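Local coordinates for protein GTP binding regulator (PDB 1VR8) that is of unknown function but has a fold similar to the Ran-binding protein Mog1p, consistent with a role as a regulator that binds a GTP-binding protein, at residues 23-37 and 49-63. Sequence-based numbering, arbitrary orientation.
Sequences IFVLETRDYRLSDVK and GKVAVFETEYGPVFL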
loop_
_atom_site.group_PDB
_atom_site.type_symbol
_atom_site.label_atom_id
_atom_site.label_comp_id
_atom_site.label_asym_id
_atom_site.label_seq_id
_atom_site.Cartn_x
_atom_site.Cartn_y
_atom_site.Cartn_z
ATOM N N ILE A 23 -7.407 -1.022 6.537
ATOM C CA ILE A 23 -6.283 -1.117 7.477
ATOM C C ILE A 23 -6.547 -2.155 8.559
ATOM O O ILE A 23 -5.727 -3.068 8.829
ATOM C CB ILE A 23 -6.036 0.257 8.130
ATOM C CG1 ILE A 23 -5.555 1.270 7.074
ATOM C CG2 ILE A 23 -5.051 0.154 9.274
ATOM C CD1 ILE A 23 -5.581 2.662 7.517
ATOM N N PHE A 24 -7.698 -2.022 9.205
ATOM C CA PHE A 24 -7.966 -2.820 10.400
ATOM C C PHE A 24 -8.083 -4.304 10.105
ATOM O O PHE A 24 -7.720 -5.137 10.929
ATOM C CB PHE A 24 -9.227 -2.330 11.109
ATOM C CG PHE A 24 -9.131 -0.904 11.623
ATOM C CD1 PHE A 24 -8.100 -0.518 12.450
ATOM C CD2 PHE A 24 -10.108 0.030 11.305
ATOM C CE1 PHE A 24 -7.992 0.784 12.919
ATOM C CE2 PHE A 24 -10.012 1.364 11.784
ATOM C CZ PHE A 24 -8.954 1.722 12.587
ATOM N N VAL A 25 -8.530 -4.656 8.899
ATOM C CA VAL A 25 -8.660 -6.066 8.539
ATOM C C VAL A 25 -7.300 -6.791 8.411
ATOM O O VAL A 25 -7.219 -8.010 8.404
ATOM C CB VAL A 25 -9.500 -6.185 7.230
ATOM C CG1 VAL A 25 -8.688 -5.794 6.052
ATOM C CG2 VAL A 25 -10.097 -7.539 7.083
ATOM N N LEU A 26 -6.217 -6.018 8.332
ATOM C CA LEU A 26 -4.880 -6.611 8.176
ATOM C C LEU A 26 -4.251 -7.071 9.482
ATOM O O LEU A 26 -3.234 -7.759 9.473
ATOM C CB LEU A 26 -3.940 -5.611 7.518
ATOM C CG LEU A 26 -4.402 -5.174 6.143
ATOM C CD1 LEU A 26 -3.512 -4.056 5.661
ATOM C CD2 LEU A 26 -4.382 -6.361 5.198
ATOM N N GLU A 27 -4.813 -6.676 10.614
ATOM C CA GLU A 27 -4.216 -7.002 11.883
ATOM C C GLU A 27 -4.324 -8.520 12.150
ATOM O O GLU A 27 -5.330 -9.165 11.837
ATOM C CB GLU A 27 -4.833 -6.104 12.999
ATOM C CG GLU A 27 -4.148 -6.240 14.295
ATOM C CD GLU A 27 -4.523 -5.170 15.296
ATOM O OE1 GLU A 27 -5.686 -4.637 15.231
ATOM O OE2 GLU A 27 -3.671 -4.929 16.170
ATOM N N THR A 28 -3.264 -9.123 12.692
ATOM C CA THR A 28 -3.318 -10.482 13.194
ATOM C C THR A 28 -2.452 -10.495 14.447
ATOM O O THR A 28 -1.869 -9.473 14.809
ATOM C CB THR A 28 -2.738 -11.532 12.217
ATOM O OG1 THR A 28 -1.326 -11.372 12.134
ATOM C CG2 THR A 28 -3.327 -11.432 10.810
ATOM N N ARG A 29 -2.312 -11.650 15.076
ATOM C CA ARG A 29 -1.401 -11.737 16.217
ATOM C C ARG A 29 0.055 -11.467 15.820
ATOM O O ARG A 29 0.838 -11.092 16.665
ATOM C CB ARG A 29 -1.536 -13.091 16.921
ATOM C CG ARG A 29 -0.819 -14.247 16.236
ATOM N N ASP A 30 0.406 -11.647 14.553
ATOM C CA ASP A 30 1.785 -11.428 14.051
ATOM C C ASP A 30 1.988 -10.039 13.415
ATOM O O ASP A 30 3.101 -9.695 13.002
ATOM C CB ASP A 30 2.103 -12.415 12.931
ATOM C CG ASP A 30 1.915 -13.871 13.352
ATOM O OD1 ASP A 30 2.474 -14.255 14.389
ATOM O OD2 ASP A 30 1.194 -14.614 12.641
ATOM N N TYR A 31 0.900 -9.298 13.223
ATOM C CA TYR A 31 0.938 -7.990 12.559
ATOM C C TYR A 31 0.060 -7.089 13.439
ATOM O O TYR A 31 -1.142 -7.025 13.229
ATOM C CB TYR A 31 0.339 -8.049 11.165
ATOM C CG TYR A 31 1.129 -8.898 10.190
ATOM C CD1 TYR A 31 2.392 -8.534 9.840
ATOM C CD2 TYR A 31 0.622 -10.086 9.677
ATOM C CE1 TYR A 31 3.159 -9.297 8.987
ATOM C CE2 TYR A 31 1.410 -10.899 8.823
ATOM C CZ TYR A 31 2.673 -10.462 8.480
ATOM O OH TYR A 31 3.518 -11.163 7.657
ATOM N N ARG A 32 0.649 -6.461 14.442
ATOM C CA ARG A 32 -0.129 -5.753 15.456
ATOM C C ARG A 32 -0.150 -4.289 15.106
ATOM O O ARG A 32 0.902 -3.682 14.921
ATOM C CB ARG A 32 0.484 -5.935 16.832
ATOM C CG ARG A 32 0.503 -7.382 17.343
ATOM C CD ARG A 32 -0.881 -8.027 17.241
ATOM N NE ARG A 32 -1.913 -7.309 18.003
ATOM C CZ ARG A 32 -3.234 -7.434 17.831
ATOM N NH1 ARG A 32 -3.745 -8.244 16.908
ATOM N NH2 ARG A 32 -4.068 -6.723 18.600
ATOM N N LEU A 33 -1.341 -3.702 15.038
ATOM C CA LEU A 33 -1.449 -2.288 14.720
ATOM C C LEU A 33 -0.977 -1.459 15.920
ATOM O O LEU A 33 -1.405 -1.679 17.057
ATOM C CB LEU A 33 -2.920 -1.988 14.413
ATOM C CG LEU A 33 -3.251 -0.636 13.862
ATOM C CD1 LEU A 33 -2.531 -0.423 12.538
ATOM C CD2 LEU A 33 -4.780 -0.531 13.706
ATOM N N SER A 34 -0.048 -0.532 15.685
ATOM C CA SER A 34 0.447 0.298 16.734
ATOM C C SER A 34 0.154 1.786 16.574
ATOM O O SER A 34 0.249 2.530 17.550
ATOM C CB SER A 34 1.941 0.064 16.917
ATOM O OG SER A 34 2.652 0.548 15.826
ATOM N N ASP A 35 -0.210 2.221 15.359
ATOM C CA ASP A 35 -0.473 3.623 15.076
ATOM C C ASP A 35 -1.286 3.768 13.802
ATOM O O ASP A 35 -1.145 2.992 12.881
ATOM C CB ASP A 35 0.860 4.376 14.982
ATOM C CG ASP A 35 0.752 5.863 15.243
ATOM O OD1 ASP A 35 0.382 6.603 14.304
ATOM O OD2 ASP A 35 1.101 6.308 16.378
ATOM N N VAL A 36 -2.143 4.775 13.807
ATOM C CA VAL A 36 -2.928 5.197 12.647
ATOM C C VAL A 36 -2.978 6.716 12.655
ATOM O O VAL A 36 -3.254 7.327 13.694
ATOM C CB VAL A 36 -4.370 4.651 12.654
ATOM C CG1 VAL A 36 -5.115 5.109 11.410
ATOM C CG2 VAL A 36 -4.387 3.146 12.732
ATOM N N LYS A 37 -2.700 7.316 11.503
ATOM C CA LYS A 37 -2.691 8.773 11.374
ATOM C C LYS A 37 -3.200 9.162 9.995
ATOM O O LYS A 37 -2.736 8.603 8.995
ATOM C CB LYS A 37 -1.240 9.266 11.530
ATOM C CG LYS A 37 -1.066 10.755 11.477
ATOM C CD LYS A 37 0.388 11.188 11.702
ATOM C CE LYS A 37 1.289 10.707 10.613
ATOM N NZ LYS A 37 2.497 11.616 10.493
ATOM N N GLY A 49 -5.034 10.455 2.665
ATOM C CA GLY A 49 -5.205 9.079 3.081
ATOM C C GLY A 49 -4.875 8.886 4.554
ATOM O O GLY A 49 -5.098 9.782 5.376
ATOM N N LYS A 50 -4.366 7.698 4.865
ATOM C CA LYS A 50 -3.903 7.360 6.202
ATOM C C LYS A 50 -2.641 6.557 6.104
ATOM O O LYS A 50 -2.371 5.896 5.091
ATOM C CB LYS A 50 -4.966 6.588 6.993
ATOM C CG LYS A 50 -6.187 7.403 7.214
ATOM C CD LYS A 50 -7.130 6.786 8.234
ATOM C CE LYS A 50 -8.394 7.621 8.335
ATOM N NZ LYS A 50 -9.252 7.113 9.428
ATOM N N VAL A 51 -1.844 6.633 7.161
ATOM C CA VAL A 51 -0.718 5.750 7.359
ATOM C C VAL A 51 -0.912 4.985 8.683
ATOM O O VAL A 51 -1.276 5.575 9.706
ATOM C CB VAL A 51 0.639 6.481 7.344
ATOM C CG1 VAL A 51 0.696 7.557 8.388
ATOM C CG2 VAL A 51 1.785 5.491 7.549
ATOM N N ALA A 52 -0.639 3.689 8.622
ATOM C CA ALA A 52 -0.698 2.784 9.747
ATOM C C ALA A 52 0.637 2.143 9.955
ATOM O O ALA A 52 1.388 1.903 8.978
ATOM C CB ALA A 52 -1.766 1.716 9.482
ATOM N N VAL A 53 0.997 1.926 11.215
ATOM C CA VAL A 53 2.194 1.189 11.571
ATOM C C VAL A 53 1.802 -0.142 12.195
ATOM O O VAL A 53 1.004 -0.190 13.143
ATOM C CB VAL A 53 3.093 1.976 12.553
ATOM C CG1 VAL A 53 4.376 1.196 12.856
ATOM C CG2 VAL A 53 3.443 3.327 12.003
ATOM N N PHE A 54 2.369 -1.208 11.650
ATOM C CA PHE A 54 2.178 -2.550 12.175
ATOM C C PHE A 54 3.487 -3.007 12.767
ATOM O O PHE A 54 4.531 -2.935 12.123
ATOM C CB PHE A 54 1.768 -3.498 11.068
ATOM C CG PHE A 54 0.401 -3.253 10.534
ATOM C CD1 PHE A 54 0.189 -2.329 9.531
ATOM C CD2 PHE A 54 -0.669 -3.986 11.009
ATOM C CE1 PHE A 54 -1.047 -2.096 9.048
ATOM C CE2 PHE A 54 -1.919 -3.788 10.521
ATOM C CZ PHE A 54 -2.136 -2.842 9.553
ATOM N N GLU A 55 3.432 -3.492 13.994
ATOM C CA GLU A 55 4.585 -4.136 14.611
ATOM C C GLU A 55 4.640 -5.582 14.166
ATOM O O GLU A 55 3.647 -6.295 14.241
ATOM C CB GLU A 55 4.470 -4.078 16.118
ATOM C CG GLU A 55 4.377 -2.693 16.702
ATOM C CD GLU A 55 5.551 -1.787 16.373
ATOM O OE1 GLU A 55 6.696 -2.286 16.184
ATOM O OE2 GLU A 55 5.320 -0.544 16.314
ATOM N N THR A 56 5.803 -6.015 13.693
ATOM C CA THR A 56 5.955 -7.357 13.138
ATOM C C THR A 56 7.207 -7.931 13.768
ATOM O O THR A 56 7.931 -7.239 14.481
ATOM C CB THR A 56 6.082 -7.384 11.591
ATOM O OG1 THR A 56 7.410 -7.002 11.186
ATOM C CG2 THR A 56 5.116 -6.500 10.914
ATOM N N GLU A 57 7.457 -9.209 13.532
ATOM C CA GLU A 57 8.666 -9.819 14.083
ATOM C C GLU A 57 9.920 -9.224 13.441
ATOM O O GLU A 57 11.014 -9.351 13.970
ATOM C CB GLU A 57 8.663 -11.330 13.872
ATOM C CG GLU A 57 8.544 -11.794 12.447
ATOM C CD GLU A 57 8.860 -13.282 12.314
ATOM O OE1 GLU A 57 9.884 -13.728 12.886
ATOM O OE2 GLU A 57 8.100 -13.996 11.623
ATOM N N TYR A 58 9.748 -8.604 12.283
ATOM C CA TYR A 58 10.858 -8.011 11.535
ATOM C C TYR A 58 11.156 -6.577 11.985
ATOM O O TYR A 58 12.219 -6.027 11.671
ATOM C CB TYR A 58 10.502 -8.039 10.061
ATOM C CG TYR A 58 10.338 -9.434 9.519
ATOM C CD1 TYR A 58 11.449 -10.205 9.238
ATOM C CD2 TYR A 58 9.076 -9.994 9.292
ATOM C CE1 TYR A 58 11.327 -11.494 8.736
ATOM C CE2 TYR A 58 8.951 -11.304 8.788
ATOM C CZ TYR A 58 10.076 -12.032 8.514
ATOM O OH TYR A 58 10.008 -13.319 8.007
ATOM N N GLY A 59 10.223 -5.996 12.738
ATOM C CA GLY A 59 10.230 -4.587 13.131
ATOM C C GLY A 59 9.011 -3.871 12.566
ATOM O O GLY A 59 8.138 -4.500 11.972
ATOM N N PRO A 60 8.955 -2.547 12.720
ATOM C CA PRO A 60 7.756 -1.838 12.294
ATOM C C PRO A 60 7.702 -1.698 10.774
ATOM O O PRO A 60 8.723 -1.454 10.128
ATOM C CB PRO A 60 7.892 -0.487 12.984
ATOM C CG PRO A 60 9.355 -0.265 13.149
ATOM C CD PRO A 60 9.967 -1.645 13.303
ATOM N N VAL A 61 6.507 -1.869 10.235
ATOM C CA VAL A 61 6.223 -1.691 8.828
ATOM C C VAL A 61 5.114 -0.639 8.672
ATOM O O VAL A 61 4.136 -0.623 9.426
ATOM C CB VAL A 61 5.789 -3.032 8.204
ATOM C CG1 VAL A 61 5.382 -2.837 6.776
ATOM C CG2 VAL A 61 6.952 -4.044 8.291
ATOM N N PHE A 62 5.292 0.269 7.721
ATOM C CA PHE A 62 4.365 1.357 7.498
ATOM C C PHE A 62 3.513 1.065 6.274
ATOM O O PHE A 62 4.016 0.676 5.228
ATOM C CB PHE A 62 5.120 2.669 7.268
ATOM C CG PHE A 62 5.915 3.154 8.456
ATOM C CD1 PHE A 62 7.071 2.488 8.849
ATOM C CD2 PHE A 62 5.530 4.286 9.154
ATOM C CE1 PHE A 62 7.802 2.925 9.924
ATOM C CE2 PHE A 62 6.270 4.730 10.253
ATOM C CZ PHE A 62 7.385 4.067 10.633
ATOM N N LEU A 63 2.214 1.246 6.414
ATOM C CA LEU A 63 1.283 1.098 5.320
ATOM C C LEU A 63 0.557 2.416 5.104
ATOM O O LEU A 63 -0.120 2.916 6.003
ATOM C CB LEU A 63 0.280 0.015 5.620
ATOM C CG LEU A 63 -0.879 -0.098 4.632
ATOM C CD1 LEU A 63 -0.367 -0.732 3.374
ATOM C CD2 LEU A 63 -2.015 -0.901 5.207
HETATM O O HOH W 1 5.288 -10.841 12.783
HETATM O O HOH W 2 0.651 5.729 11.742
#
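R32 and E55 open the pairing of antiparallel strands 32-37 and 50-56, R32 N donating to E55 O (3.0 Å). At the middle, a classic beta bulge sets S34 and D35 both opposite V53: S34 N meets V53 O almost straight (2.8 Å, 178°), D35 N only weakly. Small and polar, S34 also brings its OG within 2.9 Å of E55 OE2.

On the other face the contact is apolar. F54 packs beneath the loop after helix 19-24, and L33 CD1 lies over its ring face in a CH-pi contact (4.0 Å to the centroid). A52 is small enough for its CB to come within 3.6 Å of I23 CG2.

T56 holds OG1 between backbone N and carbonyl carbon (chi1 78°), accepting from Y58 N and donating to G59 O, which leaves CG2 against the ring edge of Y31 (3.6 Å to CD1). An alanine here is likely to leave the type I turn 56-59 less firmly held, without its ST-turn bonds, and take the methyl from the edge of Y31. Strand 32-37 thus adds a bulged edge to the hairpin of strands 50-56 and 59-63, in an antiparallel sheet that packs on helix 126-138 (F54 meeting F129), a fold similar to Mog1p.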